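Local atomic coordinates of RNase III (Scheffersomyces stipitis, PDB entry 7DEY), a protein that probably cleaves double-stranded RNA endonucleolytically to leave 5'-phosphomonoester ends, as a Dicer-type member of the ribonuclease III family. Residues P4-K9 with G123-E128; L46-L51 with I117-I122; N52-L57 with E135-L140; Y60-S65 with K147-K152; L180-E185 with E196-N201. All blocks are in the same frame, centred on the assembly; numbering follows the deposited sequence.

Contact 1 of 5, residues P4-K9 with G123-E128; sequences PLPFIK and GALSVE
Leu125 reaches across from helix 113-128 and sets its two methyls against different parts of the chain at residues 4-9. Its CG is anti to the carbonyl carbon and beside the backbone N (chi1 -60°). CD1 of this leucine lies 3.4 Å from Pro6 CG on the pyrrolidine ring. The other methyl, Leu125 CD2, lies mainly against the main chain, 3.2 Å from Pro6 O and 3.7 Å from Phe7 O. The side chains of Pro6 and Leu125 cross at about a right angle.

Ile8 makes the second set of contacts. Its CG1 touches Leu125 CD2 at 3.9 Å, while an extended chi2 (174°) places Ile8 CD1 at 3.6 Å from Ala124 CB. Phe7, between Pro6 and Ile8, directs its CB away from the helix. No hydrogen bond links the two segments: the union is apolar, and Pro6 O has its hydrogen bond with Tyr121 OH, one turn back from Leu125 on the same helix.

The N-terminal segment thus runs over helix 113-128 between two other helices: Trp139 of helix 134-143 packs on Leu5 and Pro6, and Leu13 and Tyr14 of helix 11-18 on Ile8. On the Phe7 side, Glu167 of the second subunit packs against the phenylalanine.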
# COMPACT_ATOMS: atom_id res chain seq x y z
N PRO C 4 0.87 -16.64 7.88
CA PRO C 4 2.13 -17.33 8.18
C PRO C 4 3.04 -17.35 6.97
O PRO C 4 2.60 -17.53 5.83
CB PRO C 4 1.68 -18.75 8.56
CG PRO C 4 0.23 -18.65 8.84
CD PRO C 4 -0.30 -17.52 8.01
N LEU C 5 4.33 -17.16 7.22
CA LEU C 5 5.32 -17.11 6.14
C LEU C 5 5.62 -18.52 5.65
O LEU C 5 6.09 -19.35 6.44
CB LEU C 5 6.60 -16.45 6.61
CG LEU C 5 7.68 -16.41 5.53
CD1 LEU C 5 7.19 -15.55 4.36
CD2 LEU C 5 8.99 -15.87 6.09
N PRO C 6 5.40 -18.82 4.37
CA PRO C 6 5.77 -20.14 3.86
C PRO C 6 7.27 -20.33 3.94
O PRO C 6 8.06 -19.40 3.72
CB PRO C 6 5.27 -20.12 2.42
CG PRO C 6 5.06 -18.72 2.10
CD PRO C 6 4.69 -18.03 3.36
N PHE C 7 7.65 -21.57 4.24
CA PHE C 7 8.95 -21.93 4.77
C PHE C 7 9.86 -22.47 3.68
O PHE C 7 9.41 -23.14 2.75
CB PHE C 7 8.77 -22.99 5.86
CG PHE C 7 10.02 -23.36 6.59
CD1 PHE C 7 10.50 -22.56 7.58
CD2 PHE C 7 10.69 -24.52 6.31
CE1 PHE C 7 11.62 -22.90 8.25
CE2 PHE C 7 11.78 -24.86 6.98
CZ PHE C 7 12.26 -24.06 7.96
N ILE C 8 11.15 -22.16 3.81
CA ILE C 8 12.21 -22.73 2.98
C ILE C 8 12.94 -23.77 3.81
O ILE C 8 13.60 -23.44 4.80
CB ILE C 8 13.19 -21.65 2.51
CG1 ILE C 8 12.50 -20.65 1.59
CG2 ILE C 8 14.41 -22.27 1.82
CD1 ILE C 8 13.41 -19.52 1.25
N LYS C 9 12.85 -25.05 3.42
CA LYS C 9 13.52 -26.06 4.24
C LYS C 9 15.01 -26.16 3.91
O LYS C 9 15.83 -26.18 4.82
CB LYS C 9 12.83 -27.41 4.09
CG LYS C 9 11.34 -27.37 4.32
CD LYS C 9 10.77 -28.75 4.59
CE LYS C 9 10.90 -29.13 6.05
NZ LYS C 9 10.50 -30.55 6.26
N GLY C 123 11.09 -16.49 -5.28
CA GLY C 123 11.79 -17.36 -6.21
C GLY C 123 12.24 -18.66 -5.57
O GLY C 123 12.25 -19.70 -6.23
N ALA C 124 12.58 -18.63 -4.27
CA ALA C 124 12.98 -19.85 -3.57
C ALA C 124 11.78 -20.73 -3.24
O ALA C 124 11.79 -21.93 -3.53
CB ALA C 124 13.75 -19.53 -2.29
N LEU C 125 10.74 -20.16 -2.62
CA LEU C 125 9.54 -20.95 -2.37
C LEU C 125 9.11 -21.67 -3.64
O LEU C 125 8.70 -22.84 -3.60
CB LEU C 125 8.40 -20.07 -1.87
CG LEU C 125 8.56 -19.28 -0.57
CD1 LEU C 125 7.35 -18.36 -0.43
CD2 LEU C 125 8.73 -20.19 0.65
N SER C 126 9.22 -20.99 -4.79
CA SER C 126 8.71 -21.54 -6.04
C SER C 126 9.54 -22.74 -6.46
O SER C 126 9.00 -23.80 -6.81
CB SER C 126 8.68 -20.47 -7.13
OG SER C 126 8.14 -19.26 -6.62
N VAL C 127 10.86 -22.62 -6.43
CA VAL C 127 11.68 -23.76 -6.80
C VAL C 127 11.56 -24.88 -5.76
O VAL C 127 11.47 -26.06 -6.11
CB VAL C 127 13.14 -23.33 -7.05
CG1 VAL C 127 13.75 -22.71 -5.79
CG2 VAL C 127 13.96 -24.50 -7.55
N GLU C 128 11.52 -24.53 -4.47
CA GLU C 128 11.44 -25.58 -3.46
C GLU C 128 10.19 -26.43 -3.60
O GLU C 128 10.08 -27.47 -2.94
CB GLU C 128 11.49 -24.97 -2.06

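Contact 2 of 5, residues L46-L51 with I117-I122; sequences LGDSVL and IFEAYI
Three flat groups mark this crossing: the Phe118 ring, touched at its edge and near its plane by Leu51 CD2 (4.2 Å from Phe118 CE1), and the carboxylates of Asp48 and Glu119. Those two side chains lie side by side and point the same way, their carboxylate planes turned 54° apart, with Asp48 OD2 2.9 Å from Glu119 OE2. The helices come together at Gly47, whose CA stands 3.0 Å from Glu119 O in a CH...O contact; a side chain on Gly47 would run into that carbonyl. This fits the 6.9 Å approach of the axes, which cross at 80°. Ile122 seals the apolar side: CG2 meets Val50 CG1 at 3.6 Å, and CD1, carried by an extended chi2 (173°), meets Leu51 CD1 at 3.6 Å. Asp48 and Glu119 form no hydrogen bond with each other; with Glu44 and Asp116 close by, they make an acidic cluster, partly from the ribonuclease III signature at the start of helix 42-62, consistent with this family's divalent-metal site.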
# COMPACT_ATOMS: atom_id res chain seq x y z
N LEU C 46 13.16 -15.33 -11.19
CA LEU C 46 12.00 -16.19 -11.06
C LEU C 46 11.00 -15.61 -10.08
O LEU C 46 9.79 -15.61 -10.33
CB LEU C 46 12.45 -17.58 -10.61
CG LEU C 46 11.38 -18.65 -10.50
CD1 LEU C 46 10.52 -18.58 -11.74
CD2 LEU C 46 12.01 -20.06 -10.29
N GLY C 47 11.48 -15.09 -8.94
CA GLY C 47 10.57 -14.49 -7.99
C GLY C 47 9.77 -13.37 -8.61
O GLY C 47 8.54 -13.36 -8.54
N ASP C 48 10.47 -12.41 -9.23
CA ASP C 48 9.81 -11.32 -9.94
C ASP C 48 8.65 -11.83 -10.80
O ASP C 48 7.52 -11.33 -10.72
CB ASP C 48 10.85 -10.58 -10.79
CG ASP C 48 10.55 -9.11 -10.94
OD1 ASP C 48 9.42 -8.76 -11.35
OD2 ASP C 48 11.45 -8.29 -10.67
N SER C 49 8.91 -12.89 -11.59
CA SER C 49 7.93 -13.39 -12.56
C SER C 49 6.72 -14.02 -11.86
O SER C 49 5.57 -13.72 -12.18
CB SER C 49 8.62 -14.42 -13.45
OG SER C 49 7.74 -14.93 -14.45
N VAL C 50 7.00 -14.96 -10.97
CA VAL C 50 6.00 -15.59 -10.14
C VAL C 50 5.18 -14.53 -9.41
O VAL C 50 3.95 -14.58 -9.37
CB VAL C 50 6.71 -16.55 -9.16
CG1 VAL C 50 5.80 -17.02 -8.04
CG2 VAL C 50 7.35 -17.68 -9.92
N LEU C 51 5.87 -13.55 -8.82
CA LEU C 51 5.15 -12.56 -8.04
C LEU C 51 4.25 -11.71 -8.93
O LEU C 51 3.15 -11.33 -8.51
CB LEU C 51 6.14 -11.68 -7.27
CG LEU C 51 5.51 -10.55 -6.43
CD1 LEU C 51 4.44 -11.09 -5.47
CD2 LEU C 51 6.54 -9.71 -5.70
N ILE C 117 15.37 -8.84 -2.28
CA ILE C 117 15.41 -10.05 -1.46
C ILE C 117 14.07 -10.77 -1.57
O ILE C 117 13.99 -11.94 -1.96
CB ILE C 117 15.73 -9.72 0.01
CG1 ILE C 117 17.00 -8.89 0.12
CG2 ILE C 117 15.88 -11.00 0.86
CD1 ILE C 117 18.23 -9.72 0.35
N PHE C 118 13.00 -10.04 -1.26
CA PHE C 118 11.65 -10.59 -1.26
C PHE C 118 11.32 -11.26 -2.58
O PHE C 118 10.65 -12.30 -2.60
CB PHE C 118 10.65 -9.48 -0.96
CG PHE C 118 9.27 -9.97 -0.74
CD1 PHE C 118 8.41 -10.11 -1.81
CD2 PHE C 118 8.84 -10.28 0.52
CE1 PHE C 118 7.14 -10.56 -1.61
CE2 PHE C 118 7.57 -10.73 0.72
CZ PHE C 118 6.72 -10.87 -0.34
N GLU C 119 11.76 -10.68 -3.70
CA GLU C 119 11.56 -11.36 -4.97
C GLU C 119 12.36 -12.65 -5.02
O GLU C 119 11.82 -13.71 -5.35
CB GLU C 119 11.89 -10.42 -6.13
CG GLU C 119 10.81 -9.37 -6.32
CD GLU C 119 11.06 -8.46 -7.51
OE1 GLU C 119 10.06 -7.92 -8.04
OE2 GLU C 119 12.24 -8.28 -7.91
N ALA C 120 13.64 -12.59 -4.65
CA ALA C 120 14.43 -13.81 -4.56
C ALA C 120 13.75 -14.85 -3.67
O ALA C 120 13.67 -16.04 -4.02
CB ALA C 120 15.83 -13.50 -4.05
N TYR C 121 13.24 -14.42 -2.52
CA TYR C 121 12.62 -15.35 -1.58
C TYR C 121 11.48 -16.11 -2.24
O TYR C 121 11.48 -17.35 -2.29
CB TYR C 121 12.14 -14.58 -0.36
CG TYR C 121 11.74 -15.47 0.80
CD1 TYR C 121 12.69 -15.97 1.68
CD2 TYR C 121 10.41 -15.79 1.01
CE1 TYR C 121 12.33 -16.77 2.72
CE2 TYR C 121 10.04 -16.59 2.04
CZ TYR C 121 10.99 -17.08 2.90
OH TYR C 121 10.60 -17.89 3.95
N ILE C 122 10.49 -15.38 -2.78
CA ILE C 122 9.43 -16.01 -3.57
C ILE C 122 10.02 -16.93 -4.63
O ILE C 122 9.51 -18.03 -4.87
CB ILE C 122 8.54 -14.93 -4.21
CG1 ILE C 122 7.45 -14.50 -3.24
CG2 ILE C 122 7.91 -15.44 -5.52
CD1 ILE C 122 6.65 -13.32 -3.77

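Contact 3 of 5, residues N52-L57 with E135-L140; sequences NNLVTL and EIKDWL
Leu54, Lys137 and Leu140 bury the most surface here, and Leu54 carries the packing. Its CG is anti to the carbonyl carbon (chi1 -68°), and from there CD1 enters between two residues one turn apart on helix 134-143: it lies 3.6 Å from Ile136 CG2 and 3.5 Å from Leu140 CD1, the side chains crossing at about a right angle. Its other methyl, CD2, is 4.0 Å from Lys137 CB. Leu140 CD1 also touches Leu54 CB at 3.6 Å. An alanine in place of Leu54 would probably open a gap beside Ile136 CG2 and Lys137 CB and cost Leu140 CD1 its contact with the removed methyl. Lys137 extends fully, all four torsions near 180°, and NZ passes 3.6 Å from Leu57 CD2. The axes stand 10.0 Å apart at 61°, a spacing filled largely by side chains. With no hydrogen bond or salt bridge across it, cohesion here rests on methyl packing; the lysine contributes CB and CE to the apolar contact, and its amino group meets a leucine methyl.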
# COMPACT_ATOMS: atom_id res chain seq x y z
N ASN C 52 4.66 -11.44 -10.17
CA ASN C 52 3.81 -10.60 -11.00
C ASN C 52 2.68 -11.38 -11.64
O ASN C 52 1.57 -10.84 -11.78
CB ASN C 52 4.65 -9.87 -12.03
CG ASN C 52 5.42 -8.73 -11.39
OD1 ASN C 52 6.22 -8.95 -10.47
ND2 ASN C 52 5.11 -7.51 -11.80
N ASN C 53 2.90 -12.63 -11.98
CA ASN C 53 1.78 -13.44 -12.44
C ASN C 53 0.79 -13.68 -11.31
O ASN C 53 -0.41 -13.47 -11.47
CB ASN C 53 2.28 -14.75 -13.01
CG ASN C 53 1.17 -15.59 -13.51
OD1 ASN C 53 0.60 -15.30 -14.55
ND2 ASN C 53 0.81 -16.61 -12.75
N LEU C 54 1.28 -14.13 -10.14
CA LEU C 54 0.37 -14.43 -9.03
C LEU C 54 -0.50 -13.21 -8.70
O LEU C 54 -1.72 -13.31 -8.65
CB LEU C 54 1.18 -14.88 -7.81
CG LEU C 54 1.90 -16.24 -7.92
CD1 LEU C 54 2.49 -16.65 -6.59
CD2 LEU C 54 1.00 -17.35 -8.48
N VAL C 55 0.12 -12.05 -8.54
CA VAL C 55 -0.63 -10.84 -8.23
C VAL C 55 -1.62 -10.51 -9.34
O VAL C 55 -2.71 -9.99 -9.07
CB VAL C 55 0.34 -9.68 -7.95
CG1 VAL C 55 -0.40 -8.31 -7.93
CG2 VAL C 55 1.10 -9.93 -6.64
N THR C 56 -1.26 -10.78 -10.60
CA THR C 56 -2.19 -10.53 -11.71
C THR C 56 -3.46 -11.37 -11.57
O THR C 56 -4.58 -10.85 -11.64
CB THR C 56 -1.55 -10.82 -13.07
OG1 THR C 56 -0.49 -9.90 -13.33
CG2 THR C 56 -2.61 -10.70 -14.15
N LEU C 57 -3.29 -12.69 -11.38
CA LEU C 57 -4.43 -13.57 -11.16
C LEU C 57 -5.32 -13.05 -10.02
O LEU C 57 -6.53 -12.85 -10.19
CB LEU C 57 -3.94 -14.99 -10.87
CG LEU C 57 -3.69 -15.94 -12.06
CD1 LEU C 57 -2.45 -15.55 -12.79
CD2 LEU C 57 -3.55 -17.37 -11.60
N GLU C 135 0.45 -23.34 -3.74
CA GLU C 135 0.71 -23.13 -2.33
C GLU C 135 1.09 -21.68 -2.06
O GLU C 135 0.88 -21.19 -0.94
CB GLU C 135 1.81 -24.11 -1.90
CG GLU C 135 1.87 -24.41 -0.43
CD GLU C 135 3.29 -24.77 0.03
OE1 GLU C 135 4.05 -25.38 -0.78
OE2 GLU C 135 3.67 -24.41 1.17
N ILE C 136 1.61 -20.98 -3.07
CA ILE C 136 2.14 -19.63 -2.91
C ILE C 136 1.07 -18.59 -3.15
O ILE C 136 0.91 -17.64 -2.37
CB ILE C 136 3.33 -19.41 -3.86
CG1 ILE C 136 4.36 -20.53 -3.68
CG2 ILE C 136 3.92 -18.00 -3.63
CD1 ILE C 136 5.68 -20.27 -4.40
N LYS C 137 0.37 -18.72 -4.28
CA LYS C 137 -0.84 -17.97 -4.56
C LYS C 137 -1.74 -17.84 -3.33
O LYS C 137 -2.25 -16.75 -3.05
CB LYS C 137 -1.56 -18.65 -5.73
CG LYS C 137 -2.73 -17.89 -6.24
CD LYS C 137 -3.44 -18.64 -7.36
CE LYS C 137 -4.64 -17.84 -7.86
NZ LYS C 137 -5.49 -18.65 -8.79
N ASP C 138 -1.92 -18.91 -2.55
CA ASP C 138 -2.80 -18.86 -1.38
C ASP C 138 -2.23 -17.97 -0.28
O ASP C 138 -2.96 -17.20 0.35
CB ASP C 138 -3.06 -20.26 -0.84
CG ASP C 138 -4.03 -21.03 -1.69
OD1 ASP C 138 -5.03 -20.43 -2.14
OD2 ASP C 138 -3.77 -22.24 -1.91
N TRP C 139 -0.93 -18.09 -0.01
CA TRP C 139 -0.31 -17.21 0.97
C TRP C 139 -0.45 -15.75 0.56
O TRP C 139 -0.89 -14.91 1.35
CB TRP C 139 1.16 -17.58 1.13
CG TRP C 139 2.00 -16.50 1.70
CD1 TRP C 139 1.81 -15.85 2.89
CD2 TRP C 139 3.19 -15.97 1.13
NE1 TRP C 139 2.82 -14.94 3.09
CE2 TRP C 139 3.68 -14.99 2.03
CE3 TRP C 139 3.90 -16.23 -0.05
CZ2 TRP C 139 4.84 -14.26 1.76
CZ3 TRP C 139 5.06 -15.50 -0.31
CH2 TRP C 139 5.51 -14.52 0.59
N LEU C 140 -0.07 -15.44 -0.69
CA LEU C 140 -0.21 -14.09 -1.23
C LEU C 140 -1.66 -13.63 -1.21
O LEU C 140 -1.93 -12.44 -1.01
CB LEU C 140 0.32 -14.03 -2.66
CG LEU C 140 1.82 -14.04 -2.94
CD1 LEU C 140 2.02 -13.91 -4.44
CD2 LEU C 140 2.56 -12.95 -2.20

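Contact 4 of 5, residues Y60-S65 with K147-K152; sequences YDKFPS and KLEAFK
Leu148 O accepts the helical hydrogen bond from Lys152 N (2.8 Å) and also has Phe63 CZ beside it, 3.6 Å away across the contact. The phenylalanine ring meets helix 145-156 by its edge: Leu148 O and Lys152 CB lie near the ring plane, and Lys152 CA is 3.7 Å from Phe63 CE1. One face of the ring is covered, off-centre, by CG of its own neighbour Lys62. Chi1 (-57°) sets Phe63 CG beside the backbone N; the ring's CE2 touches Leu148 CD2 at 3.9 Å. Lys62 crosses Leu148 at an oblique angle, its CD 3.6 Å from Leu148 CD1. Beyond, Lys62 NZ and Lys152 NZ lie near each other, two like charges whose repulsion Glu149 OE1, 4.2 Å from Lys62 NZ and too far for a salt bridge, might partly offset. Phe63, the first residue after helix 42-62 to leave helical angles, packs its ring edge on helix 145-156, joining the two within the all-helical ribonuclease III endonuclease fold.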
# COMPACT_ATOMS: atom_id res chain seq x y z
N TYR C 60 -7.19 -9.78 -10.92
CA TYR C 60 -8.14 -10.04 -12.01
C TYR C 60 -9.40 -10.71 -11.48
O TYR C 60 -10.53 -10.33 -11.82
CB TYR C 60 -7.48 -10.92 -13.07
CG TYR C 60 -8.25 -11.05 -14.37
CD1 TYR C 60 -9.23 -12.02 -14.54
CD2 TYR C 60 -7.96 -10.20 -15.44
CE1 TYR C 60 -9.92 -12.14 -15.75
CE2 TYR C 60 -8.65 -10.31 -16.65
CZ TYR C 60 -9.61 -11.28 -16.80
OH TYR C 60 -10.27 -11.36 -18.01
N ASP C 61 -9.21 -11.71 -10.62
CA ASP C 61 -10.33 -12.43 -10.02
C ASP C 61 -11.15 -11.53 -9.08
O ASP C 61 -12.38 -11.63 -9.05
CB ASP C 61 -9.75 -13.65 -9.29
CG ASP C 61 -10.74 -14.31 -8.37
OD1 ASP C 61 -11.09 -15.49 -8.64
OD2 ASP C 61 -11.16 -13.67 -7.38
N LYS C 62 -10.49 -10.65 -8.31
CA LYS C 62 -11.18 -9.92 -7.25
C LYS C 62 -11.89 -8.67 -7.77
O LYS C 62 -12.88 -8.22 -7.17
CB LYS C 62 -10.19 -9.51 -6.15
CG LYS C 62 -10.85 -8.89 -4.94
CD LYS C 62 -10.23 -9.34 -3.62
CE LYS C 62 -11.28 -9.49 -2.51
NZ LYS C 62 -12.50 -8.61 -2.68
N PHE C 63 -11.43 -8.11 -8.87
CA PHE C 63 -12.00 -6.87 -9.40
C PHE C 63 -12.45 -7.10 -10.83
O PHE C 63 -11.79 -6.66 -11.78
CB PHE C 63 -10.97 -5.74 -9.31
CG PHE C 63 -10.46 -5.50 -7.92
CD1 PHE C 63 -11.24 -4.83 -6.99
CD2 PHE C 63 -9.21 -5.99 -7.53
CE1 PHE C 63 -10.79 -4.61 -5.71
CE2 PHE C 63 -8.75 -5.77 -6.25
CZ PHE C 63 -9.55 -5.07 -5.33
N PRO C 64 -13.58 -7.80 -11.02
CA PRO C 64 -14.04 -8.05 -12.40
C PRO C 64 -14.44 -6.80 -13.14
O PRO C 64 -14.49 -6.81 -14.37
CB PRO C 64 -15.23 -9.01 -12.22
CG PRO C 64 -15.59 -8.92 -10.78
CD PRO C 64 -14.35 -8.56 -10.03
N SER C 65 -14.69 -5.69 -12.45
CA SER C 65 -15.23 -4.51 -13.12
C SER C 65 -14.17 -3.48 -13.48
O SER C 65 -14.51 -2.43 -14.02
CB SER C 65 -16.32 -3.86 -12.28
OG SER C 65 -17.22 -4.85 -11.76
N LYS C 147 -4.54 -4.85 1.62
CA LYS C 147 -4.27 -3.96 0.49
C LYS C 147 -5.40 -4.02 -0.52
O LYS C 147 -5.71 -3.00 -1.16
CB LYS C 147 -2.94 -4.32 -0.18
CG LYS C 147 -1.78 -4.52 0.78
CD LYS C 147 -0.51 -3.82 0.32
CE LYS C 147 -0.48 -2.36 0.69
NZ LYS C 147 -0.16 -2.19 2.12
N LEU C 148 -6.01 -5.18 -0.70
CA LEU C 148 -7.05 -5.25 -1.72
C LEU C 148 -8.35 -4.67 -1.20
O LEU C 148 -9.07 -4.00 -1.94
CB LEU C 148 -7.27 -6.68 -2.19
CG LEU C 148 -6.16 -7.30 -3.04
CD1 LEU C 148 -6.69 -8.58 -3.68
CD2 LEU C 148 -5.62 -6.33 -4.07
N GLU C 149 -8.66 -4.89 0.08
CA GLU C 149 -9.85 -4.24 0.61
C GLU C 149 -9.68 -2.73 0.60
O GLU C 149 -10.66 -2.01 0.38
CB GLU C 149 -10.18 -4.76 2.01
CG GLU C 149 -11.66 -4.59 2.40
CD GLU C 149 -12.65 -4.84 1.25
OE1 GLU C 149 -12.44 -5.79 0.44
OE2 GLU C 149 -13.65 -4.07 1.15
N ALA C 150 -8.45 -2.23 0.78
CA ALA C 150 -8.23 -0.80 0.57
C ALA C 150 -8.62 -0.40 -0.85
O ALA C 150 -9.28 0.61 -1.06
CB ALA C 150 -6.80 -0.41 0.88
N PHE C 151 -8.27 -1.22 -1.84
CA PHE C 151 -8.57 -0.80 -3.20
C PHE C 151 -10.05 -0.99 -3.53
O PHE C 151 -10.62 -0.20 -4.29
CB PHE C 151 -7.70 -1.57 -4.20
CG PHE C 151 -6.24 -1.20 -4.15
CD1 PHE C 151 -5.68 -0.58 -3.03
CD2 PHE C 151 -5.41 -1.48 -5.22
CE1 PHE C 151 -4.33 -0.25 -2.98
CE2 PHE C 151 -4.06 -1.15 -5.18
CZ PHE C 151 -3.52 -0.54 -4.06
N LYS C 152 -10.69 -2.03 -2.97
CA LYS C 152 -12.10 -2.21 -3.25
C LYS C 152 -12.90 -0.99 -2.80
O LYS C 152 -13.85 -0.57 -3.48
CB LYS C 152 -12.64 -3.47 -2.58
CG LYS C 152 -14.04 -3.87 -3.08
CD LYS C 152 -14.10 -5.34 -3.41
CE LYS C 152 -15.46 -5.80 -3.92
NZ LYS C 152 -15.65 -7.28 -3.62

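Contact 5 of 5, residues L180-E185 with E196-N201; sequences LYVVVE and ECRMGN
Tyr181 and Cys197, a non-hydrogen-bonded antiparallel pair, are brought together by their first torsions: Tyr181 CG is anti to the carbonyl carbon (chi1 -64°) and Cys197 SG anti to the backbone N (158°). The sulfur stands 4.3 Å from the ring centroid, 35° off the normal, an oblique sulfur-aromatic contact; Cys197 CB touches Tyr181 CE2 at 3.5 Å. The ring also makes a cation-pi contact with Lys165. On either side of this pair, Leu180 and Arg198 (Arg198 N to Leu180 O 2.8 Å) and Val182 and Glu196 exchange backbone hydrogen bonds. Their side chains occupy the other face, where Val182 CB lies over the Arg198 guanidinium toward its rim, and within strand 194-199 Arg198 NE makes a weak salt-bridge bond of 3.4 Å to Glu196 OE1. An alanine at Tyr181 would probably leave Cys197 SG without its aromatic neighbour and Lys165 without its cation-pi partner. This strand pair of the double-stranded RNA-binding domain is two-sided: the aromatic and sulfur face packs on Leu168 of helix 164-172, the other mixes aliphatic with charged groups.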
# COMPACT_ATOMS: atom_id res chain seq x y z
N LEU C 180 -27.11 21.38 -19.12
CA LEU C 180 -28.24 20.54 -18.77
C LEU C 180 -27.80 19.08 -18.74
O LEU C 180 -26.85 18.70 -19.43
CB LEU C 180 -29.40 20.70 -19.75
CG LEU C 180 -30.03 22.10 -19.92
CD1 LEU C 180 -30.10 22.82 -18.59
CD2 LEU C 180 -29.29 22.97 -20.94
N TYR C 181 -28.49 18.27 -17.94
CA TYR C 181 -28.10 16.88 -17.69
C TYR C 181 -29.25 15.96 -18.10
O TYR C 181 -30.12 15.66 -17.29
CB TYR C 181 -27.72 16.69 -16.23
CG TYR C 181 -26.51 17.49 -15.84
CD1 TYR C 181 -26.58 18.87 -15.68
CD2 TYR C 181 -25.27 16.87 -15.67
CE1 TYR C 181 -25.46 19.62 -15.34
CE2 TYR C 181 -24.14 17.61 -15.32
CZ TYR C 181 -24.25 18.98 -15.16
OH TYR C 181 -23.15 19.72 -14.83
N VAL C 182 -29.21 15.47 -19.34
CA VAL C 182 -30.34 14.78 -19.96
C VAL C 182 -30.12 13.28 -19.90
O VAL C 182 -29.17 12.76 -20.50
CB VAL C 182 -30.54 15.24 -21.41
CG1 VAL C 182 -31.95 14.93 -21.86
CG2 VAL C 182 -30.21 16.72 -21.57
N VAL C 183 -31.01 12.57 -19.21
CA VAL C 183 -30.94 11.11 -19.14
C VAL C 183 -31.14 10.53 -20.53
O VAL C 183 -32.02 10.97 -21.29
CB VAL C 183 -31.98 10.57 -18.14
CG1 VAL C 183 -31.69 9.11 -17.80
CG2 VAL C 183 -32.00 11.42 -16.87
N VAL C 184 -30.33 9.52 -20.87
CA VAL C 184 -30.35 8.91 -22.19
C VAL C 184 -30.87 7.47 -22.14
O VAL C 184 -31.72 7.09 -22.95
CB VAL C 184 -28.96 8.98 -22.84
CG1 VAL C 184 -29.00 8.49 -24.29
CG2 VAL C 184 -28.47 10.40 -22.80
N GLU C 185 -30.38 6.66 -21.20
CA GLU C 185 -31.02 5.41 -20.84
C GLU C 185 -31.45 5.50 -19.38
O GLU C 185 -30.77 6.12 -18.56
CB GLU C 185 -30.10 4.19 -21.08
CG GLU C 185 -30.60 2.86 -20.53
CD GLU C 185 -31.45 2.08 -21.53
OE1 GLU C 185 -31.93 0.99 -21.17
OE2 GLU C 185 -31.65 2.57 -22.67
N GLU C 196 -26.43 12.48 -19.70
CA GLU C 196 -25.52 13.22 -20.56
C GLU C 196 -25.51 14.69 -20.16
O GLU C 196 -26.57 15.32 -20.07
CB GLU C 196 -25.91 13.09 -22.04
CG GLU C 196 -25.21 11.94 -22.78
CD GLU C 196 -25.44 12.00 -24.28
OE1 GLU C 196 -24.88 12.91 -24.93
OE2 GLU C 196 -26.20 11.14 -24.81
N CYS C 197 -24.32 15.22 -19.95
CA CYS C 197 -24.12 16.62 -19.57
C CYS C 197 -23.83 17.42 -20.83
O CYS C 197 -22.71 17.41 -21.35
CB CYS C 197 -22.99 16.73 -18.56
SG CYS C 197 -22.21 18.36 -18.44
N ARG C 198 -24.85 18.12 -21.35
CA ARG C 198 -24.73 18.82 -22.61
C ARG C 198 -24.78 20.32 -22.39
O ARG C 198 -25.58 20.81 -21.59
CB ARG C 198 -25.83 18.41 -23.60
CG ARG C 198 -25.71 16.98 -24.11
CD ARG C 198 -26.79 16.67 -25.14
NE ARG C 198 -27.27 15.29 -25.02
CZ ARG C 198 -28.55 14.94 -25.12
NH1 ARG C 198 -29.47 15.87 -25.34
NH2 ARG C 198 -28.90 13.67 -24.99
N MET C 199 -23.92 21.04 -23.10
CA MET C 199 -23.93 22.50 -23.08
C MET C 199 -24.41 22.95 -24.47
O MET C 199 -23.62 23.30 -25.35
CB MET C 199 -22.49 23.03 -22.70
CG MET C 199 -22.15 24.49 -23.04
SD MET C 199 -22.83 25.70 -21.89
CE MET C 199 -22.49 24.87 -20.36
N GLY C 200 -25.73 22.97 -24.64
CA GLY C 200 -26.32 23.37 -25.91
C GLY C 200 -26.48 22.26 -26.93
O GLY C 200 -27.60 21.78 -27.15
N ASN C 201 -25.38 21.85 -27.56
CA ASN C 201 -25.42 20.81 -28.59
C ASN C 201 -24.38 19.70 -28.40
O ASN C 201 -24.54 18.63 -28.99
CB ASN C 201 -25.24 21.44 -29.98
CG ASN C 201 -24.25 22.60 -29.98
OD1 ASN C 201 -23.53 22.82 -29.00
ND2 ASN C 201 -24.21 23.35 -31.08

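In the fold
Contacts 1 to 4 interlock in the helical nuclease part of the chain: contact 2 is nested within contact 1, and the other pairs cross. Three share helix 42-62: residues 46-51, 52-57 and 60-65 meet, in the same order, 117-122, 135-140 and 147-152. Contacts 1 and 2 both use helix 113-128, their centres 10 Å apart. Trp139 of contact 3 touches residues of both, so these three form continuous packing, while contact 4 lies 14 Å from contact 3 between centres. Contact 5 comes later, in the double-stranded RNA-binding domain, its nearest atoms about 18 Å from those of contact 4, consistent with two separate domains within the chain.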